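Local coordinates for D-glucosaminate-6-phosphate ammonia lyase (Salmonella typhimurium, PDB 7LCE), which belongs to the selenocysteine synthase-like family of pyridoxal-phosphate-dependent proteins with the aminotransferase fold and carries a covalently bound cofactor, at residues E259-H262 and Q263-T267. Numbering follows the deposited sequence.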
loop_
_atom_site.group_PDB
_atom_site.type_symbol
_atom_site.label_atom_id
_atom_site.label_comp_id
_atom_site.label_asym_id
_atom_site.label_seq_id
_atom_site.Cartn_x
_atom_site.Cartn_y
_atom_site.Cartn_z
ATOM N N GLU A 259 21.960 -12.225 -50.885
ATOM C CA GLU A 259 22.929 -12.353 -51.970
ATOM C C GLU A 259 22.319 -11.947 -53.305
ATOM O O GLU A 259 22.999 -11.352 -54.148
ATOM C CB GLU A 259 23.472 -13.781 -52.035
ATOM C CG GLU A 259 24.585 -13.971 -53.059
ATOM C CD GLU A 259 25.809 -13.119 -52.764
ATOM O OE1 GLU A 259 26.120 -12.912 -51.573
ATOM O OE2 GLU A 259 26.459 -12.651 -53.725
ATOM N N ASN A 260 21.037 -12.259 -53.515
ATOM C CA ASN A 260 20.362 -11.834 -54.737
ATOM C C ASN A 260 20.230 -10.318 -54.801
ATOM O O ASN A 260 20.187 -9.743 -55.894
ATOM C CB ASN A 260 18.987 -12.496 -54.835
ATOM C CG ASN A 260 18.389 -12.394 -56.224
ATOM O OD1 ASN A 260 17.667 -11.447 -56.533
ATOM N ND2 ASN A 260 18.684 -13.376 -57.070
ATOM N N TYR A 261 20.147 -9.662 -53.643
ATOM C CA TYR A 261 20.127 -8.206 -53.592
ATOM C C TYR A 261 21.527 -7.631 -53.791
ATOM O O TYR A 261 21.685 -6.569 -54.405
ATOM C CB TYR A 261 19.533 -7.756 -52.255
ATOM C CG TYR A 261 19.351 -6.265 -52.085
ATOM C CD1 TYR A 261 18.237 -5.621 -52.608
ATOM C CD2 TYR A 261 20.277 -5.506 -51.380
ATOM C CE1 TYR A 261 18.056 -4.259 -52.447
ATOM C CE2 TYR A 261 20.105 -4.143 -51.214
ATOM C CZ TYR A 261 18.993 -3.526 -51.748
ATOM O OH TYR A 261 18.816 -2.170 -51.586
ATOM N N HIS A 262 22.549 -8.324 -53.279
ATOM C CA HIS A 262 23.929 -7.864 -53.416
ATOM C C HIS A 262 24.446 -8.000 -54.845
ATOM O O HIS A 262 25.254 -7.176 -55.288
ATOM C CB HIS A 262 24.832 -8.640 -52.454
ATOM C CG HIS A 262 26.286 -8.298 -52.574
ATOM N ND1 HIS A 262 26.813 -7.109 -52.120
ATOM C CD2 HIS A 262 27.323 -8.995 -53.095
ATOM C CE1 HIS A 262 28.113 -7.087 -52.357
ATOM N NE2 HIS A 262 28.448 -8.220 -52.949
ATOM N N GLN A 263 23.996 -9.021 -55.579
ATOM C CA GLN A 263 24.426 -9.198 -56.963
ATOM C C GLN A 263 24.005 -8.037 -57.852
ATOM O O GLN A 263 24.637 -7.801 -58.888
ATOM C CB GLN A 263 23.875 -10.506 -57.533
ATOM C CG GLN A 263 24.552 -11.760 -57.003
ATOM C CD GLN A 263 23.860 -13.028 -57.462
ATOM O OE1 GLN A 263 22.890 -12.980 -58.221
ATOM N NE2 GLN A 263 24.356 -14.173 -57.004
ATOM N N GLY A 264 22.968 -7.318 -57.475
ATOM C CA GLY A 264 22.471 -6.214 -58.265
ATOM C C GLY A 264 21.095 -6.518 -58.825
ATOM O O GLY A 264 20.711 -7.678 -59.024
ATOM N N GLN A 265 20.338 -5.457 -59.082
ATOM C CA GLN A 265 18.991 -5.566 -59.620
ATOM C C GLN A 265 18.845 -4.601 -60.785
ATOM O O GLN A 265 19.244 -3.436 -60.687
ATOM C CB GLN A 265 17.945 -5.279 -58.537
ATOM C CG GLN A 265 18.168 -3.975 -57.788
ATOM C CD GLN A 265 17.133 -3.740 -56.707
ATOM O OE1 GLN A 265 16.376 -4.642 -56.350
ATOM N NE2 GLN A 265 17.098 -2.522 -56.177
ATOM N N THR A 266 18.285 -5.091 -61.887
ATOM C CA THR A 266 18.090 -4.272 -63.080
ATOM C C THR A 266 16.910 -3.343 -62.830
ATOM O O THR A 266 15.751 -3.760 -62.883
ATOM C CB THR A 266 17.848 -5.149 -64.302
ATOM O OG1 THR A 266 16.711 -5.991 -64.071
ATOM C CG2 THR A 266 19.065 -6.021 -64.581
ATOM N N THR A 267 17.205 -2.077 -62.552
ATOM C CA THR A 267 16.155 -1.096 -62.336
ATOM C C THR A 267 15.533 -0.693 -63.667
ATOM O O THR A 267 16.194 -0.682 -64.709
ATOM C CB THR A 267 16.710 0.138 -61.624
ATOM O OG1 THR A 267 17.799 0.681 -62.381
ATOM C CG2 THR A 267 17.204 -0.229 -60.230
#
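The backbone N of Gln263 donates to Glu259 O at 2.9 Å, with an N-H...O angle of 150°. This is the i to i+4 bond of the last helical turn of 248-262. One residue on, the pattern shortens: Gly264 N makes a weak bond back to Tyr261 O, three residues earlier, at 3.4 Å. Gly264 is the first residue to leave helical phi/psi, and its phi is positive. From here the chain continues as an exposed loop that links helix 248-262 to helix 270-282 in this pyridoxal-phosphate-dependent fold.

Gln263 turns back along the helix. Its CG is anti to its own carbonyl carbon (chi1 -73°), which brings CG to 3.3 Å from Glu259 O. The chain then extends, and NE2 comes 4.0 Å from Glu259 CG. The two side chains cross at about a right angle, with carboxylate and amide planes 66° apart. The contact between these side chains is van der Waals. Glu259 OE1 is hydrogen-bonded to Tyr61 OH, and a calcium ion lies about 5 Å from the Glu259 side chain.

On another side of the helix end, Gln265 NE2 approaches Tyr261 CE1 obliquely at 4.2 Å. The Tyr261 ring also packs edge-to-face with Phe215, while Asn260 rests on Glu32 and Val33 of helix 31-41.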